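Local coordinates for lipoprotein (PDB 3RWX) that is of unknown function but, as a putative outer-membrane lipoprotein with two calycin-like beta-barrel domains, probably works at the cell envelope, at residues E19-G24 / G125-S130; A27-Y32 / G116-E121. All blocks are in the same frame, centred on the assembly; numbering follows the deposited sequence.

Overall arrangement
Both contacts lie about strands 20-25 and 118-124, antiparallel neighbours in the first calycin-like barrel, with their centres 15 Å apart. Contact 1 (19-24 with 125-130) sits where strand 118-124 runs out into the loop toward the second barrel; contact 2 (27-32 with 116-121) lies near the other end of the same strand pair. Probable hydrogen bonds join them, G24 N to Y32 O at 2.6 Å and I23 O to E121 N at 2.9 Å. R164 reaches a segment of each contact, by a salt bridge to D31 and a weak hydrogen bond to S130. A glycerol lies about 5 Å from the L127 side chain and probably comes from the crystallisation liquor.

Contact 1: residues E19-G24 / G125-S130; sequences EGYSIG and GTLPIS
Y21 lays its ring against the L127 side chain and backbone and the P128 pyrrolidine ring, while E19 and G125 join by a backbone bond beyond the paired strands. From CB, which has L127 CD1 at 4.0 Å, the side chain starts with CG between the backbone N and the carbonyl carbon (chi1 67°). One ring face receives L127 CD1 in a CH-pi contact: the methyl stands 3.8 Å from the ring centroid, displaced toward the rim on the CD2 side, where it is 3.4 Å from Y21 CD2. The other ortho carbon, CD1, meets L127 N and CA, with G125 O near the ring plane at this edge. Farther out, CE1 comes 3.6 Å from T126 O, and CZ rests 3.3 Å from P128 CD. At the tip, OH meets the same P128 CD and CG, the tyrosine and proline side chains crossing at about a right angle. Beyond the CD1 edge of the ring, G125 N donates a nearly straight bond (169°) of 2.9 Å to a lone pair of E19 O, and G20 CA makes a CH···O contact with G125 O. G20 has no side chain to hold the two backbones apart. The E19-G125 bond continues the register of I23 with E121 and Y21 with I123, at the end of an antiparallel strand pair, where the chain turns off and leaves the calycin-like barrel.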
ATOM      1  N   GLU A  19     -10.082 -15.461   9.117  1.00 25.85           N
ATOM      2  CA  GLU A  19      -9.086 -14.452   9.490  1.00 25.96           C
ATOM      3  C   GLU A  19      -8.411 -13.861   8.284  1.00 25.87           C
ATOM      4  O   GLU A  19      -8.103 -14.571   7.312  1.00 26.60           O
ATOM      5  CB  GLU A  19      -8.045 -15.074  10.404  1.00 26.42           C
ATOM      6  CG  GLU A  19      -8.591 -15.334  11.789  1.00 29.35           C
ATOM      7  CD  GLU A  19      -7.614 -16.057  12.696  1.00 33.23           C
ATOM      8  OE1 GLU A  19      -7.425 -17.290  12.535  1.00 37.03           O
ATOM      9  OE2 GLU A  19      -7.056 -15.381  13.569  1.00 35.76           O
ATOM     10  N   GLY A  20      -8.172 -12.556   8.334  1.00 25.26           N
ATOM     11  CA  GLY A  20      -7.410 -11.935   7.283  1.00 24.55           C
ATOM     12  C   GLY A  20      -7.197 -10.470   7.527  1.00 24.32           C
ATOM     13  O   GLY A  20      -6.907 -10.048   8.659  1.00 24.24           O
ATOM     14  N   TYR A  21      -7.331  -9.689   6.460  1.00 23.88           N
ATOM     15  CA  TYR A  21      -7.074  -8.268   6.545  1.00 23.96           C
ATOM     16  C   TYR A  21      -8.115  -7.482   5.742  1.00 24.14           C
ATOM     17  O   TYR A  21      -8.881  -8.049   4.966  1.00 23.91           O
ATOM     18  CB  TYR A  21      -5.645  -7.961   6.099  1.00 23.51           C
ATOM     19  CG  TYR A  21      -5.370  -8.205   4.653  1.00 22.39           C
ATOM     20  CD1 TYR A  21      -4.925  -9.422   4.217  1.00 24.21           C
ATOM     21  CD2 TYR A  21      -5.532  -7.204   3.713  1.00 22.54           C
ATOM     22  CE1 TYR A  21      -4.648  -9.656   2.851  1.00 24.77           C
ATOM     23  CE2 TYR A  21      -5.270  -7.437   2.357  1.00 22.55           C
ATOM     24  CZ  TYR A  21      -4.828  -8.667   1.943  1.00 23.58           C
ATOM     25  OH  TYR A  21      -4.536  -8.918   0.615  1.00 26.04           O
ATOM     26  N   SER A  22      -8.162  -6.183   5.983  1.00 24.24           N
ATOM     27  CA  SER A  22      -9.198  -5.358   5.432  1.00 25.06           C
ATOM     28  C   SER A  22      -8.600  -4.152   4.730  1.00 25.68           C
ATOM     29  O   SER A  22      -7.716  -3.484   5.262  1.00 26.37           O
ATOM     30  CB  SER A  22     -10.168  -4.948   6.535  1.00 25.82           C
ATOM     31  OG  SER A  22     -10.845  -6.085   7.052  1.00 24.83           O
ATOM     32  N   ILE A  23      -9.091  -3.903   3.523  1.00 26.24           N
ATOM     33  CA  ILE A  23      -8.614  -2.857   2.651  1.00 26.45           C
ATOM     34  C   ILE A  23      -9.758  -1.905   2.324  1.00 26.33           C
ATOM     35  O   ILE A  23     -10.850  -2.341   1.991  1.00 26.12           O
ATOM     36  CB  ILE A  23      -8.090  -3.462   1.333  1.00 26.86           C
ATOM     37  CG1 ILE A  23      -6.866  -4.335   1.621  1.00 28.24           C
ATOM     38  CG2 ILE A  23      -7.699  -2.382   0.353  1.00 27.17           C
ATOM     39  CD1 ILE A  23      -5.779  -3.635   2.367  1.00 27.92           C
ATOM     40  N   GLY A  24      -9.482  -0.606   2.402  1.00 26.32           N
ATOM     41  CA  GLY A  24     -10.492   0.429   2.194  1.00 26.75           C
ATOM     42  C   GLY A  24     -10.278   1.295   0.964  1.00 26.73           C
ATOM     43  O   GLY A  24      -9.150   1.599   0.595  1.00 26.74           O
ATOM     44  N   GLY A 125      -6.476 -14.382   4.909  1.00 27.18           N
ATOM     45  CA  GLY A 125      -5.057 -14.683   4.894  1.00 27.54           C
ATOM     46  C   GLY A 125      -4.173 -13.577   5.417  1.00 27.93           C
ATOM     47  O   GLY A 125      -4.633 -12.634   6.040  1.00 28.00           O
ATOM     48  N   THR A 126      -2.881 -13.688   5.152  1.00 28.86           N
ATOM     49  CA  THR A 126      -1.924 -12.769   5.723  0.50 28.96           C
ATOM     50  C   THR A 126      -1.742 -11.529   4.801  1.00 28.25           C
ATOM     51  O   THR A 126      -1.778 -11.641   3.595  1.00 28.26           O
ATOM     52  CB  THR A 126      -0.618 -13.555   6.045  0.50 29.94           C
ATOM     53  OG1 THR A 126      -0.351 -14.486   4.989  0.50 31.89           O
ATOM     54  CG2 THR A 126      -0.796 -14.390   7.328  0.50 30.08           C
ATOM     55  N   LEU A 127      -1.574 -10.359   5.403  1.00 27.71           N
ATOM     56  CA  LEU A 127      -1.298  -9.127   4.687  1.00 27.30           C
ATOM     57  C   LEU A 127      -0.071  -9.232   3.746  1.00 27.19           C
ATOM     58  O   LEU A 127       0.991  -9.634   4.151  1.00 27.20           O
ATOM     59  CB  LEU A 127      -1.042  -8.012   5.689  1.00 26.64           C
ATOM     60  CG  LEU A 127      -1.012  -6.611   5.084  1.00 28.02           C
ATOM     61  CD1 LEU A 127      -2.411  -6.147   4.655  1.00 24.40           C
ATOM     62  CD2 LEU A 127      -0.410  -5.639   6.102  1.00 27.68           C
ATOM     63  N   PRO A 128      -0.231  -8.877   2.475  1.00 26.78           N
ATOM     64  CA  PRO A 128       0.935  -8.917   1.593  1.00 26.72           C
ATOM     65  C   PRO A 128       2.081  -8.010   2.028  1.00 25.71           C
ATOM     66  O   PRO A 128       1.856  -6.930   2.535  1.00 24.41           O
ATOM     67  CB  PRO A 128       0.378  -8.437   0.264  1.00 26.79           C
ATOM     68  CG  PRO A 128      -1.060  -8.896   0.297  1.00 28.12           C
ATOM     69  CD  PRO A 128      -1.497  -8.854   1.735  1.00 26.55           C
ATOM     70  N   ILE A 129       3.306  -8.445   1.787  1.00 25.77           N
ATOM     71  CA  ILE A 129       4.456  -7.753   2.338  1.00 25.66           C
ATOM     72  C   ILE A 129       4.585  -6.361   1.710  1.00 25.72           C
ATOM     73  O   ILE A 129       5.026  -5.413   2.368  1.00 25.65           O
ATOM     74  CB  ILE A 129       5.733  -8.587   2.181  1.00 25.98           C
ATOM     75  CG1 ILE A 129       6.844  -8.089   3.118  1.00 25.45           C
ATOM     76  CG2 ILE A 129       6.194  -8.636   0.710  1.00 24.98           C
ATOM     77  CD1 ILE A 129       8.112  -8.984   3.067  1.00 22.40           C
ATOM     78  N   SER A 130       4.146  -6.211   0.466  1.00 25.40           N
ATOM     79  CA  SER A 130       4.265  -4.908  -0.180  1.00 25.29           C
ATOM     80  C   SER A 130       3.515  -3.781   0.552  1.00 24.56           C
ATOM     81  O   SER A 130       3.882  -2.615   0.406  1.00 24.70           O
ATOM     82  CB  SER A 130       3.864  -4.990  -1.649  1.00 25.44           C
ATOM     83  OG  SER A 130       2.568  -5.537  -1.769  1.00 26.32           O
TER

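Contact 2: residues A27-Y32 / G116-E121; sequences AMFTDY and GGLTIE
The turn of a beta hairpin between strands 20-25 and 32-35, closed by a G1 bulge in which D31 and Y32 both face G24, lies through A27, M28 and F29 against the loop leading into strand 118-124 and the first residue of that strand. At the first step A27 CB approaches the backbone of G116, 4.0 Å from its CA; G116 has positive phi (78°) and no side chain, so the methyl meets bare main chain. A27 N is 4.2 Å from G117 O, too far for a bond, but the backbone of A27 pairs with M115 just before the segment. M28, present as selenomethionine, brings its terminal CE to 4.3 Å from G116 N and also packs on M115. At the first residue of the strand, F29 and L118 supply the one contact between apolar side chains: ring carbon CZ comes obliquely to within 4.4 Å of L118 CD1. Beyond F29 the turn is anchored by polar bonds to other parts of the chain: besides its salt bridge, D31 forms a hydrogen bond with Y131, and N25 accepts from D31 N. With 152 Å² buried, much of it at the protein surface, and only long van der Waals approaches between the segments, the contact has little directional chemistry; since A27, M28 and F29 also touch a crystal neighbour, their exact placement may owe something to the lattice.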
ATOM      1  N   ALA A  27     -13.570   7.952  -2.244  1.00 29.03           N
ATOM      2  CA  ALA A  27     -13.283   8.951  -3.280  1.00 30.19           C
ATOM      3  C   ALA A  27     -11.898   9.555  -3.098  1.00 30.53           C
ATOM      4  O   ALA A  27     -11.280  10.015  -4.062  1.00 30.30           O
ATOM      5  CB  ALA A  27     -14.342  10.059  -3.264  1.00 30.72           C
HETATM    6  N   MSE A  28     -11.409   9.524  -1.861  1.00 31.06           N
HETATM    7  CA  MSE A  28     -10.155  10.193  -1.502  1.00 31.96           C
HETATM    8  C   MSE A  28      -8.927   9.318  -1.364  1.00 30.38           C
HETATM    9  O   MSE A  28      -7.801   9.805  -1.417  1.00 30.05           O
HETATM   10  CB  MSE A  28     -10.386  10.967  -0.222  1.00 32.85           C
HETATM   11  CG  MSE A  28     -11.225  12.163  -0.538  1.00 38.42           C
HETATM   12 SE   MSE A  28     -12.095  12.730   0.978  0.75 45.51          SE
HETATM   13  CE  MSE A  28     -13.868  12.187   0.419  1.00 47.35           C
ATOM     14  N   PHE A  29      -9.120   8.033  -1.157  1.00 29.16           N
ATOM     15  CA  PHE A  29      -7.972   7.168  -1.125  1.00 28.01           C
ATOM     16  C   PHE A  29      -8.336   5.805  -1.610  1.00 27.45           C
ATOM     17  O   PHE A  29      -9.511   5.428  -1.630  1.00 28.10           O
ATOM     18  CB  PHE A  29      -7.335   7.122   0.281  1.00 27.67           C
ATOM     19  CG  PHE A  29      -8.267   6.677   1.371  1.00 27.82           C
ATOM     20  CD1 PHE A  29      -8.682   5.372   1.451  1.00 28.38           C
ATOM     21  CD2 PHE A  29      -8.725   7.572   2.314  1.00 29.76           C
ATOM     22  CE1 PHE A  29      -9.546   4.972   2.440  1.00 30.43           C
ATOM     23  CE2 PHE A  29      -9.576   7.170   3.323  1.00 29.70           C
ATOM     24  CZ  PHE A  29      -9.981   5.878   3.389  1.00 30.16           C
ATOM     25  N   THR A  30      -7.321   5.083  -2.042  1.00 26.77           N
ATOM     26  CA  THR A  30      -7.512   3.728  -2.485  0.50 26.91           C
ATOM     27  C   THR A  30      -6.513   2.805  -1.797  1.00 26.19           C
ATOM     28  O   THR A  30      -5.469   3.245  -1.338  1.00 25.52           O
ATOM     29  CB  THR A  30      -7.425   3.615  -4.026  0.50 27.35           C
ATOM     30  OG1 THR A  30      -7.441   2.233  -4.405  0.50 27.83           O
ATOM     31  CG2 THR A  30      -6.161   4.269  -4.568  0.50 27.63           C
ATOM     32  N   ASP A  31      -6.872   1.527  -1.699  1.00 26.25           N
ATOM     33  CA  ASP A  31      -5.992   0.481  -1.154  1.00 25.91           C
ATOM     34  C   ASP A  31      -5.388   0.787   0.219  1.00 25.57           C
ATOM     35  O   ASP A  31      -4.237   0.548   0.457  1.00 25.23           O
ATOM     36  CB  ASP A  31      -4.884   0.176  -2.156  1.00 26.01           C
ATOM     37  CG  ASP A  31      -4.295  -1.200  -1.971  1.00 26.65           C
ATOM     38  OD1 ASP A  31      -4.990  -2.128  -1.511  1.00 26.29           O
ATOM     39  OD2 ASP A  31      -3.125  -1.368  -2.322  1.00 31.17           O
ATOM     40  N   TYR A  32      -6.213   1.269   1.128  1.00 26.07           N
ATOM     41  CA  TYR A  32      -5.789   1.658   2.446  1.00 26.38           C
ATOM     42  C   TYR A  32      -6.067   0.526   3.437  1.00 26.23           C
ATOM     43  O   TYR A  32      -7.127  -0.063   3.424  1.00 27.16           O
ATOM     44  CB  TYR A  32      -6.579   2.897   2.819  1.00 27.28           C
ATOM     45  CG  TYR A  32      -6.270   3.504   4.162  1.00 29.31           C
ATOM     46  CD1 TYR A  32      -5.019   3.989   4.466  1.00 30.45           C
ATOM     47  CD2 TYR A  32      -7.262   3.618   5.126  1.00 34.32           C
ATOM     48  CE1 TYR A  32      -4.752   4.581   5.704  1.00 31.98           C
ATOM     49  CE2 TYR A  32      -6.993   4.183   6.373  1.00 35.51           C
ATOM     50  CZ  TYR A  32      -5.743   4.659   6.639  1.00 33.85           C
ATOM     51  OH  TYR A  32      -5.520   5.218   7.860  1.00 40.09           O
ATOM     52  N   GLY A 116     -17.591  10.158   0.002  1.00 34.83           N
ATOM     53  CA  GLY A 116     -17.871   9.866  -1.385  1.00 34.92           C
ATOM     54  C   GLY A 116     -18.277   8.432  -1.623  1.00 34.48           C
ATOM     55  O   GLY A 116     -18.475   8.044  -2.753  1.00 35.43           O
ATOM     56  N   GLY A 117     -18.413   7.632  -0.575  1.00 33.86           N
ATOM     57  CA  GLY A 117     -18.642   6.207  -0.745  1.00 33.07           C
ATOM     58  C   GLY A 117     -17.450   5.381  -0.315  1.00 31.77           C
ATOM     59  O   GLY A 117     -16.491   5.205  -1.067  1.00 32.53           O
ATOM     60  N   LEU A 118     -17.516   4.852   0.898  1.00 30.64           N
ATOM     61  CA  LEU A 118     -16.448   4.035   1.446  1.00 28.90           C
ATOM     62  C   LEU A 118     -16.781   2.559   1.255  1.00 28.45           C
ATOM     63  O   LEU A 118     -17.847   2.100   1.659  1.00 28.59           O
ATOM     64  CB  LEU A 118     -16.289   4.362   2.922  1.00 28.57           C
ATOM     65  CG  LEU A 118     -15.250   3.544   3.692  1.00 27.88           C
ATOM     66  CD1 LEU A 118     -13.845   3.823   3.119  1.00 25.40           C
ATOM     67  CD2 LEU A 118     -15.346   3.901   5.138  1.00 25.31           C
ATOM     68  N   THR A 119     -15.894   1.815   0.615  1.00 27.73           N
ATOM     69  CA  THR A 119     -16.038   0.382   0.609  1.00 27.99           C
ATOM     70  C   THR A 119     -14.891  -0.250   1.406  1.00 27.24           C
ATOM     71  O   THR A 119     -13.769   0.242   1.405  1.00 26.93           O
ATOM     72  CB  THR A 119     -16.117  -0.217  -0.827  1.00 28.23           C
ATOM     73  OG1 THR A 119     -14.809  -0.272  -1.406  1.00 31.99           O
ATOM     74  CG2 THR A 119     -17.023   0.590  -1.721  1.00 27.84           C
ATOM     75  N   ILE A 120     -15.193  -1.334   2.113  1.00 27.25           N
ATOM     76  CA  ILE A 120     -14.183  -2.099   2.816  1.00 26.29           C
ATOM     77  C   ILE A 120     -14.288  -3.549   2.379  1.00 26.03           C
ATOM     78  O   ILE A 120     -15.365  -4.101   2.441  1.00 26.12           O
ATOM     79  CB  ILE A 120     -14.375  -2.031   4.306  1.00 26.19           C
ATOM     80  CG1 ILE A 120     -14.543  -0.582   4.723  1.00 28.39           C
ATOM     81  CG2 ILE A 120     -13.194  -2.690   5.023  1.00 23.80           C
ATOM     82  CD1 ILE A 120     -14.319  -0.353   6.206  1.00 31.28           C
ATOM     83  N   GLU A 121     -13.169  -4.131   1.947  1.00 25.44           N
ATOM     84  CA  GLU A 121     -13.081  -5.536   1.574  1.00 25.86           C
ATOM     85  C   GLU A 121     -12.295  -6.381   2.609  1.00 24.87           C
ATOM     86  O   GLU A 121     -11.196  -6.007   3.050  1.00 24.17           O
ATOM     87  CB  GLU A 121     -12.395  -5.653   0.229  1.00 26.44           C
ATOM     88  CG  GLU A 121     -12.445  -7.046  -0.380  1.00 29.57           C
ATOM     89  CD  GLU A 121     -11.814  -7.145  -1.776  1.00 33.31           C
ATOM     90  OE1 GLU A 121     -11.369  -6.121  -2.356  1.00 37.00           O
ATOM     91  OE2 GLU A 121     -11.766  -8.273  -2.301  1.00 36.93           O
TER